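Local coordinates for protein interleukin 22 (Danio rerio, PDB 4O6K) that probably acts as a secreted helical cytokine of the IL-10 family, signalling through cell-surface receptors in immune defence, at residues K56-E64 against R123-N131. Residues are numbered along the deposited sequence; the frame is centred on the assembly and turned at random.
Sequences KYYVNHVLE and RNKAIGETN
In the helical bundle that forms the cytokine part of this IL-10-family protein, Tyr58 and Val62 of helix 47-62, and Leu63 just after it, meet Ala126, Ile127 and Thr130, where helix 119-128 gives way to helix 130-140. The axes of 56-62 and 123-128 run roughly antiparallel, at 145°, and come within 11.1 Å. The Tyr58 ring lies against the break, with Ala126 O and Thr130 OG1 at its edge. Its OH donates to Ala126 O at 2.6 Å, tilted from the carbonyl plane. Glu129 N reaches the same atom, and the two bonds grip this oxygen from opposite faces. Thr130 OG1 is 3.2 Å from Tyr58 CE2 and is itself bonded to Ile127 O. A phenylalanine in place of Tyr58 would probably leave Ala126 O without its bond from helix 47-62. Val62 fills the middle. With CG1 anti to the backbone N (chi1 179°), that methyl packs on Ala126 CB and Ile127 CG1, each at 3.6 Å, while CG2 sits over a face of the Tyr58 ring. Leu63 CD2 adds a looser contact with Ile127 CG1 at 4.0 Å. At the other end Arg123 bends at chi3 (59°), which brings its guanidinium to Val62 O. Its NH2 donates to that oxygen at 3.0 Å, from above the carbonyl plane, and NE adds a weak bond. Tyr111 of helix 102-117 touches both Arg123 and Ala126, and Phe107 meets the Tyr58 ring. The contact joins two helices of the all-alpha IL-10-family bundle, with an apolar centre between a tyrosine bond and an arginine bond.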
ATOM      1  N   LYS A  56      -5.287  -3.739   1.193  1.00 16.96           N
ATOM      2  CA  LYS A  56      -5.970  -4.969   0.801  1.00 16.25           C
ATOM      3  C   LYS A  56      -5.922  -5.171  -0.703  1.00 18.08           C
ATOM      4  O   LYS A  56      -5.612  -6.260  -1.191  1.00 14.39           O
ATOM      5  CB  LYS A  56      -7.432  -4.929   1.248  1.00 18.52           C
ATOM      6  CG  LYS A  56      -8.248  -6.154   0.869  1.00 25.68           C
ATOM      7  CD  LYS A  56      -9.591  -6.127   1.584  1.00 26.29           C
ATOM      8  CE  LYS A  56     -10.433  -7.340   1.228  1.00 37.47           C
ATOM      9  NZ  LYS A  56      -9.694  -8.596   1.538  1.00 41.28           N
ATOM     10  N   TYR A  57      -6.226  -4.102  -1.430  1.00 14.16           N
ATOM     11  CA  TYR A  57      -6.199  -4.115  -2.886  1.00 17.92           C
ATOM     12  C   TYR A  57      -4.786  -4.355  -3.404  1.00 19.65           C
ATOM     13  O   TYR A  57      -4.591  -5.048  -4.403  1.00 19.52           O
ATOM     14  CB  TYR A  57      -6.759  -2.806  -3.442  1.00 21.90           C
ATOM     15  CG  TYR A  57      -7.169  -2.890  -4.893  1.00 22.24           C
ATOM     16  CD1 TYR A  57      -8.435  -3.339  -5.249  1.00 24.23           C
ATOM     17  CD2 TYR A  57      -6.295  -2.525  -5.907  1.00 21.05           C
ATOM     18  CE1 TYR A  57      -8.820  -3.421  -6.574  1.00 25.73           C
ATOM     19  CE2 TYR A  57      -6.671  -2.603  -7.236  1.00 20.73           C
ATOM     20  CZ  TYR A  57      -7.934  -3.051  -7.564  1.00 27.06           C
ATOM     21  OH  TYR A  57      -8.315  -3.133  -8.884  1.00 30.84           O
ATOM     22  N   TYR A  58      -3.807  -3.767  -2.721  1.00 15.41           N
ATOM     23  CA  TYR A  58      -2.398  -3.956  -3.054  1.00 15.97           C
ATOM     24  C   TYR A  58      -1.985  -5.421  -2.974  1.00 16.39           C
ATOM     25  O   TYR A  58      -1.312  -5.936  -3.867  1.00 15.48           O
ATOM     26  CB  TYR A  58      -1.512  -3.122  -2.124  1.00 14.09           C
ATOM     27  CG  TYR A  58      -0.927  -1.885  -2.764  1.00 15.43           C
ATOM     28  CD1 TYR A  58      -1.694  -0.742  -2.949  1.00 18.96           C
ATOM     29  CD2 TYR A  58       0.398  -1.858  -3.179  1.00 16.71           C
ATOM     30  CE1 TYR A  58      -1.157   0.391  -3.531  1.00 18.84           C
ATOM     31  CE2 TYR A  58       0.943  -0.731  -3.762  1.00 15.68           C
ATOM     32  CZ  TYR A  58       0.162   0.390  -3.937  1.00 17.51           C
ATOM     33  OH  TYR A  58       0.702   1.514  -4.518  1.00 15.79           O
ATOM     34  N   VAL A  59      -2.390  -6.085  -1.896  1.00 17.68           N
ATOM     35  CA  VAL A  59      -2.041  -7.483  -1.676  1.00 19.55           C
ATOM     36  C   VAL A  59      -2.654  -8.374  -2.754  1.00 19.41           C
ATOM     37  O   VAL A  59      -2.013  -9.303  -3.245  1.00 20.18           O
ATOM     38  CB  VAL A  59      -2.507  -7.959  -0.283  1.00 12.82           C
ATOM     39  CG1 VAL A  59      -2.319  -9.462  -0.133  1.00 18.43           C
ATOM     40  CG2 VAL A  59      -1.752  -7.216   0.809  1.00 21.13           C
ATOM     41  N   ASN A  60      -3.892  -8.071  -3.129  1.00 17.77           N
ATOM     42  CA  ASN A  60      -4.607  -8.860  -4.126  1.00 19.96           C
ATOM     43  C   ASN A  60      -4.168  -8.599  -5.567  1.00 20.74           C
ATOM     44  O   ASN A  60      -4.143  -9.519  -6.383  1.00 22.40           O
ATOM     45  CB  ASN A  60      -6.114  -8.617  -4.002  1.00 21.91           C
ATOM     46  CG  ASN A  60      -6.708  -9.264  -2.768  1.00 26.75           C
ATOM     47  OD1 ASN A  60      -6.230 -10.300  -2.305  1.00 34.67           O
ATOM     48  ND2 ASN A  60      -7.756  -8.656  -2.225  1.00 20.90           N
ATOM     49  N   HIS A  61      -3.819  -7.355  -5.884  1.00 18.98           N
ATOM     50  CA  HIS A  61      -3.579  -6.980  -7.276  1.00 18.05           C
ATOM     51  C   HIS A  61      -2.142  -6.574  -7.584  1.00 21.04           C
ATOM     52  O   HIS A  61      -1.528  -7.103  -8.511  1.00 24.46           O
ATOM     53  CB  HIS A  61      -4.505  -5.829  -7.678  1.00 18.85           C
ATOM     54  CG  HIS A  61      -5.947  -6.217  -7.788  1.00 21.20           C
ATOM     55  ND1 HIS A  61      -6.774  -6.331  -6.692  1.00 21.58           N
ATOM     56  CD2 HIS A  61      -6.711  -6.504  -8.869  1.00 17.79           C
ATOM     57  CE1 HIS A  61      -7.984  -6.679  -7.091  1.00 25.03           C
ATOM     58  NE2 HIS A  61      -7.973  -6.790  -8.407  1.00 23.03           N
ATOM     59  N   VAL A  62      -1.605  -5.636  -6.811  1.00 20.22           N
ATOM     60  CA  VAL A  62      -0.326  -5.027  -7.156  1.00 19.79           C
ATOM     61  C   VAL A  62       0.867  -5.930  -6.848  1.00 19.51           C
ATOM     62  O   VAL A  62       1.795  -6.039  -7.651  1.00 20.63           O
ATOM     63  CB  VAL A  62      -0.146  -3.688  -6.410  1.00 18.77           C
ATOM     64  CG1 VAL A  62       1.196  -3.060  -6.746  1.00 16.34           C
ATOM     65  CG2 VAL A  62      -1.283  -2.736  -6.754  1.00 19.73           C
ATOM     66  N   LEU A  63       0.833  -6.588  -5.694  1.00 19.35           N
ATOM     67  CA  LEU A  63       1.982  -7.360  -5.234  1.00 20.63           C
ATOM     68  C   LEU A  63       1.800  -8.852  -5.493  1.00 23.35           C
ATOM     69  O   LEU A  63       2.437  -9.686  -4.848  1.00 20.06           O
ATOM     70  CB  LEU A  63       2.216  -7.113  -3.745  1.00 21.24           C
ATOM     71  CG  LEU A  63       2.320  -5.645  -3.332  1.00 18.47           C
ATOM     72  CD1 LEU A  63       2.328  -5.525  -1.821  1.00 16.49           C
ATOM     73  CD2 LEU A  63       3.549  -4.988  -3.936  1.00 17.92           C
ATOM     74  N   GLU A  64       0.942  -9.178  -6.452  1.00 19.77           N
ATOM     75  CA  GLU A  64       0.618 -10.564  -6.765  1.00 22.60           C
ATOM     76  C   GLU A  64       1.808 -11.310  -7.362  1.00 27.85           C
ATOM     77  O   GLU A  64       2.426 -12.142  -6.699  1.00 26.47           O
ATOM     78  CB  GLU A  64      -0.577 -10.612  -7.718  1.00 26.35           C
ATOM     79  CG  GLU A  64      -1.140 -11.997  -7.956  1.00 28.62           C
ATOM     80  CD  GLU A  64      -2.458 -11.956  -8.699  1.00 31.34           C
ATOM     81  OE1 GLU A  64      -3.131 -13.005  -8.783  1.00 33.38           O
ATOM     82  OE2 GLU A  64      -2.822 -10.870  -9.197  1.00 31.40           O
ATOM     83  N   ARG A 123       1.696  -1.835 -12.821  1.00 25.68           N
ATOM     84  CA  ARG A 123       2.097  -2.637 -11.673  1.00 22.70           C
ATOM     85  C   ARG A 123       3.377  -2.085 -11.052  1.00 24.52           C
ATOM     86  O   ARG A 123       3.450  -1.892  -9.840  1.00 19.19           O
ATOM     87  CB  ARG A 123       2.290  -4.100 -12.079  1.00 27.36           C
ATOM     88  CG  ARG A 123       0.988  -4.875 -12.227  1.00 32.09           C
ATOM     89  CD  ARG A 123       1.209  -6.378 -12.149  1.00 32.34           C
ATOM     90  NE  ARG A 123       1.817  -6.789 -10.886  1.00 33.30           N
ATOM     91  CZ  ARG A 123       2.072  -8.052 -10.558  1.00 37.75           C
ATOM     92  NH1 ARG A 123       1.769  -9.031 -11.399  1.00 35.70           N
ATOM     93  NH2 ARG A 123       2.626  -8.337  -9.388  1.00 29.21           N
ATOM     94  N   ASN A 124       4.374  -1.823 -11.891  1.00 24.99           N
ATOM     95  CA  ASN A 124       5.645  -1.271 -11.432  1.00 23.42           C
ATOM     96  C   ASN A 124       5.481   0.076 -10.737  1.00 25.55           C
ATOM     97  O   ASN A 124       6.150   0.358  -9.743  1.00 21.52           O
ATOM     98  CB  ASN A 124       6.618  -1.126 -12.604  1.00 26.68           C
ATOM     99  CG  ASN A 124       7.233  -2.448 -13.018  1.00 26.14           C
ATOM    100  OD1 ASN A 124       7.345  -3.373 -12.215  1.00 24.29           O
ATOM    101  ND2 ASN A 124       7.635  -2.543 -14.280  1.00 30.80           N
ATOM    102  N   LYS A 125       4.586   0.903 -11.268  1.00 20.08           N
ATOM    103  CA  LYS A 125       4.337   2.225 -10.705  1.00 24.21           C
ATOM    104  C   LYS A 125       3.719   2.133  -9.313  1.00 20.10           C
ATOM    105  O   LYS A 125       4.179   2.788  -8.378  1.00 17.11           O
ATOM    106  CB  LYS A 125       3.430   3.037 -11.631  1.00 22.67           C
ATOM    107  CG  LYS A 125       3.260   4.486 -11.209  1.00 27.31           C
ATOM    108  CD  LYS A 125       2.445   5.267 -12.225  1.00 31.12           C
ATOM    109  CE  LYS A 125       2.441   6.749 -11.897  1.00 29.34           C
ATOM    110  NZ  LYS A 125       3.823   7.286 -11.773  1.00 33.37           N
ATOM    111  N   ALA A 126       2.676   1.319  -9.185  1.00 17.88           N
ATOM    112  CA  ALA A 126       2.011   1.114  -7.902  1.00 20.89           C
ATOM    113  C   ALA A 126       2.947   0.452  -6.893  1.00 20.43           C
ATOM    114  O   ALA A 126       2.932   0.788  -5.708  1.00 18.27           O
ATOM    115  CB  ALA A 126       0.753   0.282  -8.085  1.00 17.04           C
ATOM    116  N   ILE A 127       3.749  -0.496  -7.371  1.00 19.03           N
ATOM    117  CA  ILE A 127       4.748  -1.166  -6.540  1.00 21.22           C
ATOM    118  C   ILE A 127       5.712  -0.158  -5.920  1.00 18.83           C
ATOM    119  O   ILE A 127       6.038  -0.240  -4.733  1.00 17.33           O
ATOM    120  CB  ILE A 127       5.542  -2.213  -7.357  1.00 22.36           C
ATOM    121  CG1 ILE A 127       4.740  -3.510  -7.474  1.00 22.81           C
ATOM    122  CG2 ILE A 127       6.880  -2.512  -6.709  1.00 23.08           C
ATOM    123  CD1 ILE A 127       5.284  -4.474  -8.504  1.00 22.16           C
ATOM    124  N   GLY A 128       6.145   0.807  -6.724  1.00 16.29           N
ATOM    125  CA  GLY A 128       7.035   1.853  -6.256  1.00 16.35           C
ATOM    126  C   GLY A 128       6.387   2.761  -5.228  1.00 23.01           C
ATOM    127  O   GLY A 128       7.074   3.455  -4.479  1.00 20.29           O
ATOM    128  N   GLU A 129       5.059   2.760  -5.193  1.00 17.10           N
ATOM    129  CA  GLU A 129       4.318   3.605  -4.266  1.00 20.83           C
ATOM    130  C   GLU A 129       3.965   2.885  -2.966  1.00 15.66           C
ATOM    131  O   GLU A 129       3.396   3.487  -2.058  1.00 12.56           O
ATOM    132  CB  GLU A 129       3.040   4.117  -4.935  1.00 18.74           C
ATOM    133  CG  GLU A 129       3.287   4.976  -6.165  1.00 23.56           C
ATOM    134  CD  GLU A 129       2.012   5.576  -6.724  1.00 21.03           C
ATOM    135  OE1 GLU A 129       1.042   5.735  -5.955  1.00 27.42           O
ATOM    136  OE2 GLU A 129       1.977   5.890  -7.932  1.00 27.09           O
ATOM    137  N   THR A 130       4.314   1.605  -2.874  1.00 13.59           N
ATOM    138  CA  THR A 130       3.988   0.805  -1.695  1.00 15.91           C
ATOM    139  C   THR A 130       4.625   1.371  -0.427  1.00 16.68           C
ATOM    140  O   THR A 130       4.010   1.375   0.640  1.00 13.03           O
ATOM    141  CB  THR A 130       4.432  -0.661  -1.861  1.00 15.03           C
ATOM    142  OG1 THR A 130       4.052  -1.136  -3.158  1.00 19.33           O
ATOM    143  CG2 THR A 130       3.790  -1.536  -0.798  1.00 12.60           C
ATOM    144  N   ASN A 131       5.859   1.845  -0.560  1.00 14.70           N
ATOM    145  CA  ASN A 131       6.585   2.452   0.550  1.00 13.34           C
ATOM    146  C   ASN A 131       5.815   3.642   1.120  1.00 12.95           C
ATOM    147  O   ASN A 131       5.750   3.825   2.336  1.00 12.69           O
ATOM    148  CB  ASN A 131       7.981   2.886   0.092  1.00 16.12           C
ATOM    149  CG  ASN A 131       8.911   3.216   1.249  1.00 18.02           C
ATOM    150  OD1 ASN A 131      10.080   3.537   1.041  1.00 30.09           O
ATOM    151  ND2 ASN A 131       8.404   3.112   2.472  1.00 17.89           N
TER